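Local coordinates for conserved hypothetical secreted protein (Helicobacter pylori, PDB 4RNZ), which is a cell shape-determining, zinc-binding M23B-family metallopeptidase that probably acts as an endopeptidase on cell-wall peptidoglycan, at residues 172-183 / 322-333. Residues are numbered along the deposited sequence; the frame is centred on the assembly and turned at random.
Sequences SHSNGHYYDSKA and SKLHGKQREVFL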
ATOM      1  N   SER A 172      -4.453 -11.615   7.216  1.00 35.52           N
ATOM      2  CA  SER A 172      -4.749 -10.216   7.134  1.00 39.32           C
ATOM      3  C   SER A 172      -6.017  -9.959   7.894  1.00 39.21           C
ATOM      4  O   SER A 172      -6.774 -10.883   8.218  1.00 39.05           O
ATOM      5  CB  SER A 172      -5.005  -9.811   5.690  1.00 44.39           C
ATOM      6  OG  SER A 172      -6.189 -10.464   5.218  1.00 46.06           O
ATOM      7  N   HIS A 173      -6.231  -8.684   8.174  1.00 38.58           N
ATOM      8  CA  HIS A 173      -7.456  -8.189   8.760  1.00 38.38           C
ATOM      9  C   HIS A 173      -7.855  -6.961   7.946  1.00 39.19           C
ATOM     10  O   HIS A 173      -7.021  -6.356   7.251  1.00 39.32           O
ATOM     11  CB  HIS A 173      -7.215  -7.819  10.219  1.00 41.09           C
ATOM     12  CG  HIS A 173      -8.471  -7.552  10.986  1.00 45.38           C
ATOM     13  ND1 HIS A 173      -8.889  -6.281  11.314  1.00 49.90           N
ATOM     14  CD2 HIS A 173      -9.405  -8.393  11.493  1.00 46.35           C
ATOM     15  CE1 HIS A 173     -10.023  -6.349  11.988  1.00 47.30           C
ATOM     16  NE2 HIS A 173     -10.351  -7.621  12.118  1.00 47.36           N
ATOM     17  N   SER A 174      -9.123  -6.590   8.024  1.00 40.84           N
ATOM     18  CA  SER A 174      -9.619  -5.401   7.315  1.00 44.15           C
ATOM     19  C   SER A 174      -8.887  -4.101   7.723  1.00 42.72           C
ATOM     20  O   SER A 174      -8.786  -3.171   6.919  1.00 44.27           O
ATOM     21  CB  SER A 174     -11.117  -5.250   7.562  1.00 43.26           C
ATOM     22  OG  SER A 174     -11.359  -5.285   8.945  1.00 43.35           O
ATOM     23  N   ASN A 175      -8.368  -4.049   8.953  1.00 41.44           N
ATOM     24  CA  ASN A 175      -7.531  -2.918   9.405  1.00 40.64           C
ATOM     25  C   ASN A 175      -6.153  -2.779   8.729  1.00 40.56           C
ATOM     26  O   ASN A 175      -5.442  -1.819   9.006  1.00 41.18           O
ATOM     27  CB  ASN A 175      -7.368  -2.921  10.945  1.00 39.27           C
ATOM     28  CG  ASN A 175      -6.450  -4.034  11.448  1.00 39.28           C
ATOM     29  OD1 ASN A 175      -5.615  -4.577  10.701  1.00 37.47           O
ATOM     30  ND2 ASN A 175      -6.586  -4.368  12.722  1.00 33.89           N
ATOM     31  N   GLY A 176      -5.766  -3.733   7.881  1.00 38.55           N
ATOM     32  CA  GLY A 176      -4.510  -3.646   7.115  1.00 37.69           C
ATOM     33  C   GLY A 176      -3.278  -4.294   7.744  1.00 36.71           C
ATOM     34  O   GLY A 176      -2.244  -4.428   7.089  1.00 37.35           O
ATOM     35  N   HIS A 177      -3.387  -4.703   9.004  1.00 33.93           N
ATOM     36  CA  HIS A 177      -2.306  -5.388   9.716  1.00 34.82           C
ATOM     37  C   HIS A 177      -2.434  -6.918   9.607  1.00 33.85           C
ATOM     38  O   HIS A 177      -3.503  -7.417   9.280  1.00 35.53           O
ATOM     39  CB  HIS A 177      -2.323  -4.965  11.177  1.00 34.45           C
ATOM     40  CG  HIS A 177      -2.101  -3.491  11.367  1.00 36.85           C
ATOM     41  ND1 HIS A 177      -1.040  -2.984  12.082  1.00 38.04           N
ATOM     42  CD2 HIS A 177      -2.791  -2.415  10.912  1.00 39.76           C
ATOM     43  CE1 HIS A 177      -1.090  -1.663  12.074  1.00 39.80           C
ATOM     44  NE2 HIS A 177      -2.140  -1.290  11.368  1.00 38.07           N
ATOM     45  N   TYR A 178      -1.332  -7.629   9.868  1.00 34.23           N
ATOM     46  CA  TYR A 178      -1.269  -9.100   9.830  1.00 31.40           C
ATOM     47  C   TYR A 178      -1.332  -9.657  11.245  1.00 32.66           C
ATOM     48  O   TYR A 178      -0.758  -9.067  12.167  1.00 31.49           O
ATOM     49  CB  TYR A 178       0.043  -9.576   9.232  1.00 32.08           C
ATOM     50  CG  TYR A 178       0.304  -9.293   7.754  1.00 32.98           C
ATOM     51  CD1 TYR A 178      -0.640  -9.616   6.754  1.00 33.05           C
ATOM     52  CD2 TYR A 178       1.543  -8.760   7.352  1.00 30.78           C
ATOM     53  CE1 TYR A 178      -0.358  -9.379   5.408  1.00 32.86           C
ATOM     54  CE2 TYR A 178       1.843  -8.527   6.025  1.00 31.95           C
ATOM     55  CZ  TYR A 178       0.895  -8.826   5.043  1.00 33.99           C
ATOM     56  OH  TYR A 178       1.245  -8.588   3.720  1.00 28.91           O
ATOM     57  N   TYR A 179      -1.978 -10.786  11.380  1.00 31.73           N
ATOM     58  CA  TYR A 179      -2.171 -11.414  12.644  1.00 32.20           C
ATOM     59  C   TYR A 179      -1.839 -12.869  12.581  1.00 32.64           C
ATOM     60  O   TYR A 179      -2.059 -13.514  11.581  1.00 33.73           O
ATOM     61  CB  TYR A 179      -3.601 -11.216  13.129  1.00 34.28           C
ATOM     62  CG  TYR A 179      -3.872  -9.795  13.487  1.00 34.71           C
ATOM     63  CD1 TYR A 179      -4.339  -8.922  12.551  1.00 34.31           C
ATOM     64  CD2 TYR A 179      -3.571  -9.311  14.728  1.00 36.60           C
ATOM     65  CE1 TYR A 179      -4.553  -7.613  12.851  1.00 37.02           C
ATOM     66  CE2 TYR A 179      -3.780  -8.001  15.036  1.00 35.80           C
ATOM     67  CZ  TYR A 179      -4.265  -7.155  14.086  1.00 37.03           C
ATOM     68  OH  TYR A 179      -4.472  -5.852  14.347  1.00 39.21           O
ATOM     69  N   ASP A 180      -1.305 -13.363  13.670  1.00 31.16           N
ATOM     70  CA  ASP A 180      -1.122 -14.757  13.780  1.00 34.85           C
ATOM     71  C   ASP A 180      -2.412 -15.373  14.113  1.00 36.34           C
ATOM     72  O   ASP A 180      -3.446 -14.792  14.211  1.00 34.42           O
ATOM     73  CB  ASP A 180      -0.037 -15.203  14.758  1.00 37.07           C
ATOM     74  CG  ASP A 180      -0.368 -14.933  16.200  1.00 38.40           C
ATOM     75  OD1 ASP A 180      -1.518 -14.779  16.589  1.00 36.46           O
ATOM     76  OD2 ASP A 180       0.591 -14.876  16.946  1.00 38.07           O
ATOM     77  N   SER A 181      -2.348 -16.694  14.303  1.00 38.35           N
ATOM     78  CA  SER A 181      -3.543 -17.490  14.613  1.00 41.90           C
ATOM     79  C   SER A 181      -4.092 -17.363  16.029  1.00 43.95           C
ATOM     80  O   SER A 181      -5.149 -17.857  16.332  1.00 47.50           O
ATOM     81  CB  SER A 181      -3.463 -18.961  14.159  1.00 45.17           C
ATOM     82  OG  SER A 181      -2.358 -19.666  14.611  1.00 43.27           O
ATOM     83  N   LYS A 182      -3.376 -16.667  16.877  1.00 43.20           N
ATOM     84  CA  LYS A 182      -3.900 -16.307  18.160  1.00 43.95           C
ATOM     85  C   LYS A 182      -4.367 -14.888  18.125  1.00 42.59           C
ATOM     86  O   LYS A 182      -4.536 -14.286  19.135  1.00 42.49           O
ATOM     87  CB  LYS A 182      -2.843 -16.455  19.240  1.00 49.64           C
ATOM     88  CG  LYS A 182      -2.402 -17.863  19.539  1.00 50.94           C
ATOM     89  CD  LYS A 182      -1.645 -17.866  20.852  1.00 58.01           C
ATOM     90  CE  LYS A 182      -1.283 -19.257  21.362  1.00 62.41           C
ATOM     91  NZ  LYS A 182      -1.401 -19.371  22.839  1.00 64.46           N
ATOM     92  N   ALA A 183      -4.567 -14.354  16.937  1.00 41.00           N
ATOM     93  CA  ALA A 183      -4.993 -12.986  16.755  1.00 38.26           C
ATOM     94  C   ALA A 183      -4.102 -11.945  17.380  1.00 38.59           C
ATOM     95  O   ALA A 183      -4.533 -10.908  17.738  1.00 36.89           O
ATOM     96  CB  ALA A 183      -6.412 -12.805  17.212  1.00 40.62           C
ATOM     97  N   SER A 322      -0.007  -5.223  18.664  1.00 56.28           N
ATOM     98  CA  SER A 322      -1.423  -5.214  18.788  1.00 48.89           C
ATOM     99  C   SER A 322      -1.981  -6.633  18.887  1.00 45.04           C
ATOM    100  O   SER A 322      -1.321  -7.601  18.592  1.00 33.96           O
ATOM    101  CB  SER A 322      -1.991  -4.428  17.618  1.00 50.50           C
ATOM    102  OG  SER A 322      -3.394  -4.366  17.575  1.00 53.81           O
ATOM    103  N   LYS A 323      -3.212  -6.710  19.349  1.00 43.24           N
ATOM    104  CA  LYS A 323      -3.992  -7.924  19.360  1.00 46.13           C
ATOM    105  C   LYS A 323      -5.381  -7.494  19.036  1.00 43.80           C
ATOM    106  O   LYS A 323      -5.723  -6.368  19.291  1.00 40.55           O
ATOM    107  CB  LYS A 323      -4.065  -8.567  20.732  1.00 48.02           C
ATOM    108  CG  LYS A 323      -2.776  -8.976  21.363  1.00 49.88           C
ATOM    109  CD  LYS A 323      -3.085  -9.517  22.731  1.00 51.38           C
ATOM    110  CE  LYS A 323      -1.848  -9.980  23.446  1.00 55.75           C
ATOM    111  NZ  LYS A 323      -2.080 -11.054  24.443  1.00 60.77           N
ATOM    112  N   LEU A 324      -6.174  -8.405  18.494  1.00 41.81           N
ATOM    113  CA  LEU A 324      -7.564  -8.140  18.251  1.00 43.84           C
ATOM    114  C   LEU A 324      -8.343  -8.390  19.521  1.00 44.56           C
ATOM    115  O   LEU A 324      -7.961  -9.209  20.299  1.00 41.13           O
ATOM    116  CB  LEU A 324      -8.110  -9.019  17.141  1.00 45.02           C
ATOM    117  CG  LEU A 324      -7.555  -8.892  15.740  1.00 42.69           C
ATOM    118  CD1 LEU A 324      -8.296  -9.773  14.771  1.00 42.47           C
ATOM    119  CD2 LEU A 324      -7.607  -7.467  15.296  1.00 43.58           C
ATOM    120  N   HIS A 325      -9.453  -7.680  19.681  1.00 44.03           N
ATOM    121  CA  HIS A 325     -10.314  -7.807  20.847  1.00 46.65           C
ATOM    122  C   HIS A 325     -11.793  -7.839  20.500  1.00 45.32           C
ATOM    123  O   HIS A 325     -12.194  -7.559  19.363  1.00 46.41           O
ATOM    124  CB  HIS A 325     -10.058  -6.624  21.774  1.00 46.24           C
ATOM    125  CG  HIS A 325      -8.646  -6.551  22.241  1.00 45.36           C
ATOM    126  ND1 HIS A 325      -8.128  -7.452  23.143  1.00 44.91           N
ATOM    127  CD2 HIS A 325      -7.632  -5.716  21.913  1.00 43.37           C
ATOM    128  CE1 HIS A 325      -6.856  -7.169  23.364  1.00 44.89           C
ATOM    129  NE2 HIS A 325      -6.532  -6.119  22.632  1.00 42.74           N
ATOM    130  N   GLY A 326     -12.594  -8.166  21.507  1.00 47.58           N
ATOM    131  CA  GLY A 326     -14.048  -8.102  21.410  1.00 48.67           C
ATOM    132  C   GLY A 326     -14.587  -8.994  20.315  1.00 51.36           C
ATOM    133  O   GLY A 326     -14.088 -10.097  20.080  1.00 49.70           O
ATOM    134  N   LYS A 327     -15.592  -8.489  19.622  1.00 54.05           N
ATOM    135  CA  LYS A 327     -16.207  -9.233  18.542  1.00 58.52           C
ATOM    136  C   LYS A 327     -15.266  -9.366  17.333  1.00 50.94           C
ATOM    137  O   LYS A 327     -15.353 -10.342  16.606  1.00 52.59           O
ATOM    138  CB  LYS A 327     -17.539  -8.591  18.134  1.00 62.59           C
ATOM    139  CG  LYS A 327     -18.587  -9.607  17.709  1.00 70.84           C
ATOM    140  CD  LYS A 327     -19.723  -8.954  16.934  1.00 79.10           C
ATOM    141  CE  LYS A 327     -20.621  -9.996  16.282  1.00 83.26           C
ATOM    142  NZ  LYS A 327     -21.179  -9.493  14.997  1.00 87.24           N
ATOM    143  N   GLN A 328     -14.378  -8.395  17.116  1.00 47.37           N
ATOM    144  CA  GLN A 328     -13.354  -8.512  16.069  1.00 45.99           C
ATOM    145  C   GLN A 328     -12.491  -9.748  16.261  1.00 43.71           C
ATOM    146  O   GLN A 328     -12.129 -10.418  15.287  1.00 44.04           O
ATOM    147  CB  GLN A 328     -12.440  -7.282  16.021  1.00 45.97           C
ATOM    148  CG  GLN A 328     -13.011  -6.097  15.259  1.00 47.08           C
ATOM    149  CD  GLN A 328     -11.938  -5.103  14.873  1.00 49.37           C
ATOM    150  OE1 GLN A 328     -10.883  -5.033  15.500  1.00 50.71           O
ATOM    151  NE2 GLN A 328     -12.194  -4.338  13.832  1.00 56.55           N
ATOM    152  N   ARG A 329     -12.151 -10.032  17.513  1.00 42.25           N
ATOM    153  CA  ARG A 329     -11.336 -11.200  17.842  1.00 42.35           C
ATOM    154  C   ARG A 329     -12.085 -12.507  17.586  1.00 45.02           C
ATOM    155  O   ARG A 329     -11.530 -13.440  16.977  1.00 39.97           O
ATOM    156  CB  ARG A 329     -10.885 -11.139  19.294  1.00 41.17           C
ATOM    157  CG  ARG A 329     -10.178 -12.385  19.768  1.00 42.81           C
ATOM    158  CD  ARG A 329      -9.682 -12.229  21.190  1.00 43.40           C
ATOM    159  NE  ARG A 329      -8.755 -13.305  21.515  1.00 46.02           N
ATOM    160  CZ  ARG A 329      -7.429 -13.219  21.432  1.00 48.81           C
ATOM    161  NH1 ARG A 329      -6.811 -12.090  21.046  1.00 53.60           N
ATOM    162  NH2 ARG A 329      -6.702 -14.275  21.746  1.00 53.02           N
ATOM    163  N   GLU A 330     -13.328 -12.584  18.076  1.00 45.36           N
ATOM    164  CA  GLU A 330     -14.189 -13.757  17.858  1.00 46.01           C
ATOM    165  C   GLU A 330     -14.335 -14.088  16.382  1.00 43.85           C
ATOM    166  O   GLU A 330     -14.178 -15.232  15.986  1.00 45.86           O
ATOM    167  CB  GLU A 330     -15.606 -13.526  18.400  1.00 52.37           C
ATOM    168  CG  GLU A 330     -15.764 -13.550  19.912  1.00 59.54           C
ATOM    169  CD  GLU A 330     -17.171 -13.123  20.335  1.00 68.03           C
ATOM    170  OE1 GLU A 330     -18.142 -13.802  19.932  1.00 69.86           O
ATOM    171  OE2 GLU A 330     -17.312 -12.100  21.051  1.00 71.83           O
ATOM    172  N   VAL A 331     -14.682 -13.082  15.579  1.00 44.35           N
ATOM    173  CA  VAL A 331     -14.917 -13.268  14.144  1.00 45.12           C
ATOM    174  C   VAL A 331     -13.631 -13.707  13.438  1.00 44.53           C
ATOM    175  O   VAL A 331     -13.653 -14.534  12.527  1.00 41.08           O
ATOM    176  CB  VAL A 331     -15.457 -11.967  13.498  1.00 46.76           C
ATOM    177  CG1 VAL A 331     -15.399 -12.016  11.970  1.00 46.67           C
ATOM    178  CG2 VAL A 331     -16.882 -11.698  13.971  1.00 49.35           C
ATOM    179  N   PHE A 332     -12.515 -13.140  13.874  1.00 43.14           N
ATOM    180  CA  PHE A 332     -11.225 -13.434  13.274  1.00 40.68           C
ATOM    181  C   PHE A 332     -10.858 -14.879  13.504  1.00 40.17           C
ATOM    182  O   PHE A 332     -10.515 -15.584  12.559  1.00 37.90           O
ATOM    183  CB  PHE A 332     -10.130 -12.560  13.882  1.00 41.06           C
ATOM    184  CG  PHE A 332      -8.747 -12.940  13.429  1.00 37.78           C
ATOM    185  CD1 PHE A 332      -8.211 -12.398  12.267  1.00 37.54           C
ATOM    186  CD2 PHE A 332      -7.997 -13.865  14.143  1.00 39.48           C
ATOM    187  CE1 PHE A 332      -6.939 -12.740  11.855  1.00 34.86           C
ATOM    188  CE2 PHE A 332      -6.738 -14.229  13.711  1.00 35.62           C
ATOM    189  CZ  PHE A 332      -6.205 -13.650  12.584  1.00 33.75           C
ATOM    190  N   LEU A 333     -10.923 -15.297  14.769  1.00 39.31           N
ATOM    191  CA  LEU A 333     -10.554 -16.639  15.143  1.00 40.95           C
ATOM    192  C   LEU A 333     -11.443 -17.682  14.453  1.00 42.99           C
ATOM    193  O   LEU A 333     -10.983 -18.754  14.076  1.00 39.04           O
ATOM    194  CB  LEU A 333     -10.610 -16.793  16.659  1.00 43.96           C
ATOM    195  CG  LEU A 333      -9.539 -16.005  17.429  1.00 46.37           C
ATOM    196  CD1 LEU A 333      -9.843 -16.000  18.921  1.00 48.37           C
ATOM    197  CD2 LEU A 333      -8.140 -16.556  17.179  1.00 48.90           C
TER
HETATM  198  O   HOH W   1     -12.353  -9.348  12.732  1.00 38.27           O
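One methyl of Leu324 serves two aromatic rings: CD2 lies 4.1 Å from the centroid of the His173 ring, almost on the ring normal, and also makes a CH-pi contact over a face of Tyr179, where it comes 3.6 Å from CZ. The contact docks the first turns of helix 326-348 against the hairpin of strands 166-172 and 178-179 in the antiparallel sheet of the second domain, connected by a type I turn, His173 to Gly176. A chi1 of 173°, with CG opposite the backbone N, carries the Phe332 ring toward Tyr179 and Ala183; the Tyr179 edge faces it in a T-shaped pair, planes 69° apart, while Ala183 CB packs on Phe332 CD2 at 3.6 Å. Asn175 ties the turn to Tyr179: OD1 accepts from His177 N in an Asx turn, and ND2 donates to Tyr179 OH. Backbone joins backbone where Leu324 N donates to Ala183 O (3.1 Å), and Arg329 NH1 donates to Leu324 O, which lies in the guanidinium plane. The Gln328 amide stands steeply, at 74°, to the His173 ring; Gln328 NE2 lies at the ring edge, near CE1. One water links His173 NE2 (2.7 Å) to Gln328 O, to which it donates.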